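Cytochrome c-554 (Nitrosomonas europaea, PDB 1FT5) carries electrons in the ammonia oxidation pathway, accepting them directly from hydroxylamine oxidoreductase into a protein that holds four c-type hemes. Local coordinates at residues K16-S21 / A177-Y182; A46-A51 / T154-E159; Q126-E131 / G190-K195. All coordinates share one frame; numbering follows the deposited sequence.

Interaction 1: residues K16-S21 / A177-Y182; sequences KAQAQS and AMHEHY. With HEM (protoporphyrin IX containing Fe), chain G.
Gln18 sets CG anti to its carbonyl carbon (chi1 -72°), which puts Gln18 CG 3.6 Å from His179 CE1; His179 holds CG between its own backbone N and carbonyl carbon (chi1 50°). Gln18 CB sits over one face of the imidazole, a CH-pi contact of 4.0 Å to the His179 ring centroid. His179 NE2 binds the iron of heme 3 at 2.0 Å, opposite His92. A nearly straight hydrogen bond from His179 ND1 to Glu180 O (2.7 Å), in the ring plane but above the carbonyl plane, fixes the ring's rotation. Ser21 OG accepts from Glu180 N (2.8 Å), tying the helix to the backbone next to the ligand. Ala17 CB sits over the centre of the Tyr182 ring, 3.6 Å from the centroid, and a water joins Ala17 O to Tyr182 OH, which also bonds Lys208. An alanine at Tyr182 would probably leave the Ala17 methyl without its aromatic cover and the water without its hydroxyl partner. Heme propionate O2A accepts from Gln18 NE2 (2.8 Å) and Tyr182 N (2.9 Å), while O1A takes His181 ND1; these N-H groups are likely to offset the propionate's negative charge, and the bond from His179 ND1 to Glu180 O may make His179 a stronger iron donor.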
# COMPACT_ATOMS: atom_id res chain seq x y z
N LYS A 16 -8.12 -12.89 2.48
CA LYS A 16 -9.30 -12.26 3.00
C LYS A 16 -9.17 -11.60 4.33
O LYS A 16 -9.79 -10.56 4.54
CB LYS A 16 -10.50 -13.29 3.03
CG LYS A 16 -10.76 -13.89 1.68
CD LYS A 16 -11.94 -14.84 1.71
CE LYS A 16 -12.14 -15.50 0.33
NZ LYS A 16 -13.49 -16.14 0.30
N ALA A 17 -8.40 -12.16 5.25
CA ALA A 17 -8.28 -11.55 6.59
C ALA A 17 -7.63 -10.18 6.48
O ALA A 17 -8.11 -9.21 7.09
CB ALA A 17 -7.44 -12.45 7.50
N GLN A 18 -6.54 -10.10 5.72
CA GLN A 18 -5.83 -8.80 5.57
C GLN A 18 -6.73 -7.86 4.80
O GLN A 18 -6.78 -6.67 5.13
CB GLN A 18 -4.51 -8.96 4.78
CG GLN A 18 -3.41 -9.68 5.58
CD GLN A 18 -3.52 -11.22 5.57
OE1 GLN A 18 -4.43 -11.78 4.95
NE2 GLN A 18 -2.62 -11.86 6.31
N ALA A 19 -7.44 -8.34 3.78
CA ALA A 19 -8.32 -7.43 3.02
C ALA A 19 -9.46 -6.83 3.86
O ALA A 19 -9.84 -5.64 3.74
CB ALA A 19 -8.92 -8.17 1.80
N GLN A 20 -10.07 -7.67 4.70
CA GLN A 20 -11.12 -7.22 5.56
C GLN A 20 -10.65 -6.13 6.53
O GLN A 20 -11.39 -5.20 6.82
CB GLN A 20 -11.66 -8.41 6.35
CG GLN A 20 -13.06 -8.20 6.82
CD GLN A 20 -13.17 -8.17 8.33
OE1 GLN A 20 -12.23 -7.74 9.03
NE2 GLN A 20 -14.31 -8.60 8.86
N SER A 21 -9.42 -6.25 7.03
CA SER A 21 -8.88 -5.27 7.97
C SER A 21 -8.44 -4.02 7.19
O SER A 21 -8.73 -2.86 7.58
CB SER A 21 -7.71 -5.91 8.73
OG SER A 21 -6.90 -4.98 9.45
N ALA A 177 -3.09 1.44 10.58
CA ALA A 177 -2.81 2.16 9.37
C ALA A 177 -2.33 1.24 8.22
O ALA A 177 -2.36 1.66 7.07
CB ALA A 177 -1.77 3.21 9.60
N MET A 178 -1.93 0.00 8.56
CA MET A 178 -1.49 -0.98 7.56
C MET A 178 -2.73 -1.92 7.37
O MET A 178 -3.55 -1.78 6.47
CB MET A 178 -0.25 -1.80 8.11
CG MET A 178 0.98 -0.97 8.57
SD MET A 178 1.80 -0.14 7.14
CE MET A 178 0.82 1.45 7.22
N HIS A 179 -2.78 -2.93 8.24
CA HIS A 179 -3.89 -3.88 8.37
C HIS A 179 -3.35 -4.80 9.49
O HIS A 179 -2.17 -4.83 9.76
CB HIS A 179 -4.22 -4.72 7.11
CG HIS A 179 -3.07 -5.41 6.47
ND1 HIS A 179 -2.40 -6.49 7.01
CD2 HIS A 179 -2.40 -5.12 5.33
CE1 HIS A 179 -1.38 -6.77 6.18
NE2 HIS A 179 -1.35 -5.95 5.13
N GLU A 180 -4.25 -5.45 10.15
CA GLU A 180 -3.84 -6.40 11.17
C GLU A 180 -2.96 -7.45 10.50
O GLU A 180 -3.15 -7.76 9.29
CB GLU A 180 -5.08 -7.05 11.72
CG GLU A 180 -4.78 -8.01 12.85
CD GLU A 180 -4.01 -7.34 13.98
OE1 GLU A 180 -4.67 -6.67 14.80
OE2 GLU A 180 -2.78 -7.47 14.06
N HIS A 181 -2.07 -8.04 11.30
CA HIS A 181 -1.15 -9.07 10.84
C HIS A 181 -1.66 -10.42 11.30
O HIS A 181 -2.10 -10.59 12.45
CB HIS A 181 0.25 -8.78 11.33
CG HIS A 181 0.79 -7.49 10.78
ND1 HIS A 181 1.04 -7.32 9.43
CD2 HIS A 181 1.06 -6.30 11.37
CE1 HIS A 181 1.42 -6.06 9.22
NE2 HIS A 181 1.44 -5.43 10.37
N TYR A 182 -1.73 -11.32 10.34
CA TYR A 182 -2.21 -12.69 10.58
C TYR A 182 -1.06 -13.67 10.35
O TYR A 182 -0.12 -13.46 9.59
CB TYR A 182 -3.42 -13.00 9.68
CG TYR A 182 -4.54 -12.06 9.97
CD1 TYR A 182 -4.67 -10.88 9.25
CD2 TYR A 182 -5.46 -12.33 11.02
CE1 TYR A 182 -5.67 -9.98 9.55
CE2 TYR A 182 -6.47 -11.41 11.31
CZ TYR A 182 -6.57 -10.24 10.57
OH TYR A 182 -7.54 -9.30 10.86
CHA HEM G . 2.02 -7.96 5.43
CHB HEM G . -1.67 -8.82 2.35
CHC HEM G . -2.30 -3.99 1.88
CHD HEM G . 1.76 -3.23 4.43
C1A HEM G . 1.03 -8.59 4.65
C2A HEM G . 0.85 -10.00 4.58
C3A HEM G . -0.15 -10.25 3.72
C4A HEM G . -0.62 -8.99 3.24
CMA HEM G . -0.72 -11.61 3.28
CAA HEM G . 1.68 -11.08 5.37
CBA HEM G . 0.88 -11.58 6.65
CGA HEM G . 0.42 -10.43 7.58
O1A HEM G . 1.28 -9.69 8.02
O2A HEM G . -0.78 -10.30 7.80
C1B HEM G . -2.16 -7.55 1.93
C2B HEM G . -3.30 -7.38 1.08
C3B HEM G . -3.52 -6.02 0.98
C4B HEM G . -2.47 -5.41 1.78
CMB HEM G . -4.11 -8.53 0.46
CAB HEM G . -4.57 -5.23 0.25
CBB HEM G . -6.00 -5.57 0.75
C1C HEM G . -1.22 -3.41 2.54
C2C HEM G . -0.98 -2.01 2.51
C3C HEM G . 0.15 -1.79 3.14
C4C HEM G . 0.63 -3.04 3.64
CMC HEM G . -1.88 -0.94 1.84
CAC HEM G . 0.88 -0.42 3.30
CBC HEM G . 0.11 0.76 3.82
C1D HEM G . 2.17 -4.46 4.96
C2D HEM G . 3.33 -4.63 5.81
C3D HEM G . 3.37 -5.98 6.13
C4D HEM G . 2.25 -6.58 5.44
CMD HEM G . 4.34 -3.56 6.19
CAD HEM G . 4.46 -6.73 6.88
CBD HEM G . 5.34 -7.48 5.93
CGD HEM G . 6.09 -8.68 6.54
O1D HEM G . 6.78 -9.34 5.76
O2D HEM G . 5.95 -8.90 7.74
NA HEM G . 0.12 -7.97 3.83
NB HEM G . -1.63 -6.33 2.36
NC HEM G . -0.24 -4.04 3.24
ND HEM G . 1.48 -5.66 4.73
FE HEM G . -0.08 -6.01 3.57
O HOH W 1 -9.61 -9.14 9.29

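Interaction 2: residues A46-A51 / T154-E159; sequences AKLDPA and TPFTPE. With HEM (protoporphyrin IX containing Fe), chain F.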
# COMPACT_ATOMS: atom_id res chain seq x y z
N ALA A 46 -4.91 23.27 5.35
CA ALA A 46 -3.90 23.16 4.31
C ALA A 46 -4.11 24.13 3.13
O ALA A 46 -3.38 24.10 2.12
CB ALA A 46 -3.87 21.71 3.77
N LYS A 47 -5.07 25.02 3.32
CA LYS A 47 -5.48 26.06 2.34
C LYS A 47 -6.02 25.53 1.03
O LYS A 47 -5.86 26.14 -0.05
CB LYS A 47 -4.35 27.07 2.10
CG LYS A 47 -3.92 27.78 3.41
CD LYS A 47 -5.13 28.41 4.13
CE LYS A 47 -4.72 29.27 5.36
NZ LYS A 47 -5.83 30.24 5.71
N LEU A 48 -6.66 24.35 1.10
CA LEU A 48 -7.31 23.73 -0.05
C LEU A 48 -8.79 24.15 0.01
O LEU A 48 -9.25 24.70 1.03
CB LEU A 48 -7.20 22.19 0.09
CG LEU A 48 -5.74 21.73 0.03
CD1 LEU A 48 -5.74 20.21 0.28
CD2 LEU A 48 -5.06 22.06 -1.31
N ASP A 49 -9.52 23.85 -1.05
CA ASP A 49 -10.96 24.23 -1.16
C ASP A 49 -11.79 23.07 -0.62
O ASP A 49 -11.81 22.00 -1.24
CB ASP A 49 -11.28 24.41 -2.65
CG ASP A 49 -12.75 24.82 -2.91
OD1 ASP A 49 -13.59 24.75 -2.00
OD2 ASP A 49 -13.01 25.19 -4.09
N PRO A 50 -12.50 23.27 0.52
CA PRO A 50 -13.31 22.19 1.10
C PRO A 50 -14.45 21.69 0.25
O PRO A 50 -15.00 20.59 0.49
CB PRO A 50 -13.83 22.79 2.41
CG PRO A 50 -13.87 24.34 2.14
CD PRO A 50 -12.62 24.55 1.26
N ALA A 51 -14.88 22.51 -0.71
CA ALA A 51 -15.99 22.14 -1.54
C ALA A 51 -15.63 21.65 -2.91
O ALA A 51 -16.50 21.23 -3.67
CB ALA A 51 -17.02 23.36 -1.63
N THR A 154 2.60 16.54 -1.45
CA THR A 154 1.49 16.38 -0.56
C THR A 154 1.23 17.73 0.13
O THR A 154 2.19 18.45 0.53
CB THR A 154 1.76 15.33 0.57
OG1 THR A 154 0.66 15.38 1.46
CG2 THR A 154 3.14 15.59 1.33
N PRO A 155 -0.05 18.14 0.18
CA PRO A 155 -0.34 19.42 0.86
C PRO A 155 -0.22 19.27 2.38
O PRO A 155 -0.28 20.28 3.09
CB PRO A 155 -1.81 19.69 0.51
CG PRO A 155 -2.16 18.81 -0.69
CD PRO A 155 -1.25 17.58 -0.50
N PHE A 156 -0.16 18.02 2.87
CA PHE A 156 -0.20 17.76 4.33
C PHE A 156 1.17 17.47 4.86
O PHE A 156 1.62 16.34 4.99
CB PHE A 156 -1.23 16.58 4.62
CG PHE A 156 -2.61 16.98 4.18
CD1 PHE A 156 -3.06 16.70 2.88
CD2 PHE A 156 -3.40 17.76 5.01
CE1 PHE A 156 -4.24 17.17 2.41
CE2 PHE A 156 -4.67 18.26 4.52
CZ PHE A 156 -5.05 17.93 3.19
N THR A 157 1.82 18.58 5.25
CA THR A 157 3.21 18.50 5.67
C THR A 157 3.40 18.94 7.11
O THR A 157 2.47 19.47 7.72
CB THR A 157 4.03 19.49 4.86
OG1 THR A 157 3.54 20.78 5.22
CG2 THR A 157 3.83 19.35 3.37
N PRO A 158 4.58 18.68 7.67
CA PRO A 158 4.83 19.10 9.08
C PRO A 158 4.60 20.58 9.28
O PRO A 158 4.22 20.99 10.39
CB PRO A 158 6.28 18.66 9.34
CG PRO A 158 6.41 17.45 8.45
CD PRO A 158 5.67 17.86 7.16
N GLU A 159 4.83 21.40 8.25
CA GLU A 159 4.50 22.85 8.39
C GLU A 159 3.04 23.08 8.68
O GLU A 159 2.65 23.96 9.48
CB GLU A 159 4.76 23.63 7.10
CG GLU A 159 6.18 23.89 6.89
CD GLU A 159 6.45 24.68 5.63
OE1 GLU A 159 5.53 24.87 4.76
OE2 GLU A 159 7.61 25.13 5.49
CHA HEM F . -3.88 12.97 3.34
CHB HEM F . -6.35 15.70 0.19
CHC HEM F . -2.55 15.51 -2.90
CHD HEM F . -0.29 12.43 0.16
C1A HEM F . -4.92 13.72 2.74
C2A HEM F . -6.11 14.13 3.41
C3A HEM F . -6.83 14.89 2.51
C4A HEM F . -6.01 14.91 1.31
CMA HEM F . -8.17 15.63 2.70
CAA HEM F . -6.44 13.80 4.83
CBA HEM F . -5.78 14.75 5.83
CGA HEM F . -6.28 14.53 7.25
O1A HEM F . -7.21 13.73 7.47
O2A HEM F . -5.69 15.15 8.16
C1B HEM F . -5.51 15.88 -0.93
C2B HEM F . -5.77 16.80 -2.01
C3B HEM F . -4.70 16.79 -2.82
C4B HEM F . -3.76 15.84 -2.29
CMB HEM F . -7.05 17.57 -2.23
CAB HEM F . -4.45 17.59 -4.11
CBB HEM F . -4.59 19.12 -3.89
C1C HEM F . -1.62 14.58 -2.35
C2C HEM F . -0.37 14.21 -2.99
C3C HEM F . 0.25 13.31 -2.15
C4C HEM F . -0.63 13.18 -1.00
CMC HEM F . 0.12 14.68 -4.35
CAC HEM F . 1.52 12.52 -2.33
CBC HEM F . 2.73 13.20 -2.97
C1D HEM F . -1.07 12.33 1.31
C2D HEM F . -0.65 11.68 2.50
C3D HEM F . -1.65 11.86 3.42
C4D HEM F . -2.69 12.60 2.75
CMD HEM F . 0.69 10.96 2.67
CAD HEM F . -1.64 11.36 4.85
CBD HEM F . -1.15 12.40 5.89
CGD HEM F . -1.13 11.82 7.29
O1D HEM F . -2.21 11.65 7.86
O2D HEM F . -0.07 11.56 7.79
NA HEM F . -4.87 14.16 1.41
NB HEM F . -4.26 15.28 -1.09
NC HEM F . -1.80 13.89 -1.16
ND HEM F . -2.31 12.87 1.43
FE HEM F . -3.43 13.80 0.02
O HOH W 2 -0.44 22.83 2.07
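Leu48 CD1 is the bump of this contact, and the hollow it enters is the angle between the Pro155 ring and the Phe156 ring. Leu48 CD1 lies 3.8 Å from Phe156 CZ and 4.0 Å from Pro155 CG, and heme methyl CMB is a third neighbour, 3.9 Å from Leu48 CD1. The sister methyl, Leu48 CD2, goes instead to the heme carbon CBB. A second, smaller bump is Ala46 CB, which touches Phe156 CE2 (3.6 Å) and also Pro155 O. No direct hydrogen bond crosses between the segments; a water bridges them, donating to Ala46 O and Pro155 O.

Beyond this seam lies the heme. Phe156 swings CG anti to its carbonyl carbon (chi1 -62°), and its ring packs on the porphyrin, with Phe156 CZ 3.6 Å from heme C3A. Pro155 CD settles beside it, 3.4 Å from heme CHC. Phe156 N bonds Thr154 OG1 in an ST turn. Heme 2 is the five-coordinate heme of this cytochrome, and Phe156 and Pro155 probably wall the face opposite its ligand His64.

Helix 40-45 ends in a Schellman motif with Lys47 at positive phi and Leu48 N bonded to Lys43 O, after which the Leu48 side chain points into the contact. The partner segment, 154-159, belongs to the long loop between helices 131-138 and 168-171, where Tyr164 meets Phe156 edge-to-face and Asn140 bonds the backbone of Thr154.

Interaction 3: residues Q126-E131 / G190-K195; sequences QDFHFE and GEPKFK. With HEM (protoporphyrin IX containing Fe), chain G.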
# COMPACT_ATOMS: atom_id res chain seq x y z
N GLN A 126 8.01 -8.06 -6.08
CA GLN A 126 7.40 -7.87 -4.75
C GLN A 126 8.37 -7.09 -3.86
O GLN A 126 9.58 -7.25 -3.90
CB GLN A 126 7.04 -9.25 -4.12
CG GLN A 126 6.27 -9.06 -2.79
CD GLN A 126 5.56 -10.31 -2.33
OE1 GLN A 126 5.47 -11.29 -3.12
NE2 GLN A 126 5.04 -10.31 -1.14
N ASP A 127 7.77 -6.22 -3.01
CA ASP A 127 8.55 -5.37 -2.11
C ASP A 127 8.52 -5.96 -0.71
O ASP A 127 7.43 -6.28 -0.23
CB ASP A 127 7.85 -4.00 -2.06
CG ASP A 127 8.74 -2.92 -1.54
OD1 ASP A 127 9.62 -3.12 -0.69
OD2 ASP A 127 8.55 -1.79 -1.99
N PHE A 128 9.72 -6.16 -0.14
CA PHE A 128 9.84 -6.62 1.23
C PHE A 128 10.51 -5.60 2.11
O PHE A 128 10.94 -5.95 3.20
CB PHE A 128 10.67 -7.92 1.25
CG PHE A 128 10.01 -9.01 0.47
CD1 PHE A 128 9.03 -9.80 1.07
CD2 PHE A 128 10.34 -9.25 -0.88
CE1 PHE A 128 8.37 -10.81 0.36
CE2 PHE A 128 9.68 -10.28 -1.62
CZ PHE A 128 8.69 -11.06 -0.99
N HIS A 129 10.61 -4.33 1.65
CA HIS A 129 11.31 -3.32 2.41
C HIS A 129 10.37 -2.15 2.70
O HIS A 129 10.42 -1.57 3.80
CB HIS A 129 12.50 -2.85 1.58
CG HIS A 129 13.46 -1.99 2.33
ND1 HIS A 129 13.33 -0.61 2.38
CD2 HIS A 129 14.54 -2.31 3.09
CE1 HIS A 129 14.29 -0.12 3.15
NE2 HIS A 129 15.03 -1.13 3.60
N PHE A 130 9.57 -1.79 1.70
CA PHE A 130 8.52 -0.77 1.83
C PHE A 130 8.84 0.73 2.00
O PHE A 130 8.05 1.56 1.55
CB PHE A 130 7.58 -1.09 3.05
CG PHE A 130 7.04 -2.51 3.05
CD1 PHE A 130 7.62 -3.52 3.88
CD2 PHE A 130 6.02 -2.87 2.20
CE1 PHE A 130 7.16 -4.86 3.83
CE2 PHE A 130 5.56 -4.23 2.14
CZ PHE A 130 6.11 -5.19 2.93
N GLU A 131 9.95 1.04 2.64
CA GLU A 131 10.26 2.42 2.98
C GLU A 131 10.20 3.40 1.84
O GLU A 131 9.55 4.44 2.01
CB GLU A 131 11.60 2.55 3.69
CG GLU A 131 11.72 3.93 4.30
CD GLU A 131 12.87 4.08 5.28
OE1 GLU A 131 13.62 3.10 5.54
OE2 GLU A 131 13.02 5.22 5.78
N GLY A 190 13.65 -17.03 3.63
CA GLY A 190 14.86 -16.33 3.30
C GLY A 190 14.73 -14.87 2.91
O GLY A 190 13.65 -14.29 3.06
N GLU A 191 15.85 -14.30 2.46
CA GLU A 191 15.91 -12.89 2.07
C GLU A 191 15.56 -12.63 0.62
O GLU A 191 15.65 -13.51 -0.24
CB GLU A 191 17.31 -12.38 2.34
CG GLU A 191 17.71 -12.41 3.79
CD GLU A 191 17.01 -11.34 4.62
OE1 GLU A 191 16.64 -10.29 4.07
OE2 GLU A 191 16.86 -11.56 5.83
N PRO A 192 15.11 -11.41 0.31
CA PRO A 192 14.93 -10.28 1.23
C PRO A 192 13.69 -10.45 2.10
O PRO A 192 12.59 -10.73 1.62
CB PRO A 192 14.85 -9.07 0.31
CG PRO A 192 14.23 -9.59 -0.90
CD PRO A 192 14.72 -11.04 -1.06
N LYS A 193 13.89 -10.25 3.39
CA LYS A 193 12.85 -10.40 4.39
C LYS A 193 12.70 -9.06 5.12
O LYS A 193 13.67 -8.45 5.51
CB LYS A 193 13.24 -11.49 5.40
CG LYS A 193 12.11 -11.88 6.31
CD LYS A 193 12.46 -13.21 6.96
CE LYS A 193 12.94 -12.98 8.31
NZ LYS A 193 12.88 -14.28 9.10
N PHE A 194 11.46 -8.63 5.26
CA PHE A 194 11.19 -7.36 5.96
C PHE A 194 11.77 -7.43 7.37
O PHE A 194 11.56 -8.42 8.08
CB PHE A 194 9.68 -7.12 6.04
CG PHE A 194 9.32 -5.82 6.72
CD1 PHE A 194 8.23 -5.80 7.62
CD2 PHE A 194 10.03 -4.66 6.44
CE1 PHE A 194 7.86 -4.55 8.26
CE2 PHE A 194 9.66 -3.44 7.07
CZ PHE A 194 8.59 -3.41 7.96
N LYS A 195 12.49 -6.37 7.76
CA LYS A 195 13.13 -6.28 9.07
C LYS A 195 12.26 -6.53 10.25
O LYS A 195 12.78 -6.93 11.33
CB LYS A 195 13.89 -4.96 9.24
CG LYS A 195 12.99 -3.68 9.21
CD LYS A 195 13.91 -2.47 9.19
CE LYS A 195 13.16 -1.16 9.51
NZ LYS A 195 14.12 0.02 9.46
CHA HEM G . 2.02 -7.96 5.43
CHB HEM G . -1.67 -8.82 2.35
CHC HEM G . -2.30 -3.99 1.88
CHD HEM G . 1.76 -3.23 4.43
C1A HEM G . 1.03 -8.59 4.65
C2A HEM G . 0.85 -10.00 4.58
C3A HEM G . -0.15 -10.25 3.72
C4A HEM G . -0.62 -8.99 3.24
CMA HEM G . -0.72 -11.61 3.28
CAA HEM G . 1.68 -11.08 5.37
CBA HEM G . 0.88 -11.58 6.65
CGA HEM G . 0.42 -10.43 7.58
O1A HEM G . 1.28 -9.69 8.02
O2A HEM G . -0.78 -10.30 7.80
C1B HEM G . -2.16 -7.55 1.93
C2B HEM G . -3.30 -7.38 1.08
C3B HEM G . -3.52 -6.02 0.98
C4B HEM G . -2.47 -5.41 1.78
CMB HEM G . -4.11 -8.53 0.46
CAB HEM G . -4.57 -5.23 0.25
CBB HEM G . -6.00 -5.57 0.75
C1C HEM G . -1.22 -3.41 2.54
C2C HEM G . -0.98 -2.01 2.51
C3C HEM G . 0.15 -1.79 3.14
C4C HEM G . 0.63 -3.04 3.64
CMC HEM G . -1.88 -0.94 1.84
CAC HEM G . 0.88 -0.42 3.30
CBC HEM G . 0.11 0.76 3.82
C1D HEM G . 2.17 -4.46 4.96
C2D HEM G . 3.33 -4.63 5.81
C3D HEM G . 3.37 -5.98 6.13
C4D HEM G . 2.25 -6.58 5.44
CMD HEM G . 4.34 -3.56 6.19
CAD HEM G . 4.46 -6.73 6.88
CBD HEM G . 5.34 -7.48 5.93
CGD HEM G . 6.09 -8.68 6.54
O1D HEM G . 6.78 -9.34 5.76
O2D HEM G . 5.95 -8.90 7.74
NA HEM G . 0.12 -7.97 3.83
NB HEM G . -1.63 -6.33 2.36
NC HEM G . -0.24 -4.04 3.24
ND HEM G . 1.48 -5.66 4.73
FE HEM G . -0.08 -6.01 3.57
O HOH W 3 14.05 -5.97 3.45
O HOH W 4 13.86 0.40 6.42
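Phe130 drives its edge into a face of Phe194, a T-shaped pair with the two ring centroids 5.0 Å apart and the planes at 85°. Phe130 CD1 meets Phe194 CD2 and Phe130 CE1 meets Phe194 CG, both at 3.7 Å, and CD1 stands toward the rim of the Phe194 ring rather than over its middle. Both rings line the pocket of heme 3. One face of Phe130 is taken by heme methyl CMD, 3.8 Å above the plane and over the ring centre, while Phe194 CD1 touches the heme propionate carbons CBD and CGD. Beside this pair the backbones come close: Phe194 CA lies 3.1 Å from Phe128 O, a CA-H...O contact, and a water donates to both Phe128 O and Lys193 O. Pro192 O stands over a face of the Phe128 ring, 3.3 Å from Phe128 CG; this carbonyl is buried and has no hydrogen-bond partner. Pro192 CG packs against Phe128 CD2.

Asp127 shapes 126-131. Its OD1 accepts from His129 N (2.8 Å) and Phe130 N (2.7 Å): an Asx turn to His129 N, extended to an Asx motif by Phe130 N, just where Phe130 takes a positive phi. In 190-195 a cis peptide precedes Pro192, and Glu191 OE1 accepts from Lys193 N; Lys193 NZ makes a salt bridge to Asp198.

Further out, Phe130 also meets the ring of His92, a ligand of heme 3. Phe130 is the N-cap residue of helix 131-138; Phe168 of helix 168-171 packs on both Phe130 and Phe194, and helix 118-123 lies against Phe128. Segment 190-195 runs from strand 188-189 toward helix 197-202.

From the N terminus, helix 16-22 opens the longest loop, which interaction 1 closes at 177-182 after 155 intervening residues. Interaction 2 is nested inside it, joining the end of helix 40-45 to the loop after helix 131-138. Interaction 3 starts at 126-131, within both loops, and finishes at 190-195, beyond both, so it crosses each of the others. Interactions 1 and 3 both touch the same heme, their centres about 18 Å apart, and tie helix 16-22 and the start of helix 131-138 to the C-terminal part of the chain. Interaction 2 stands about 29 Å from interaction 1, centre to centre, at another heme.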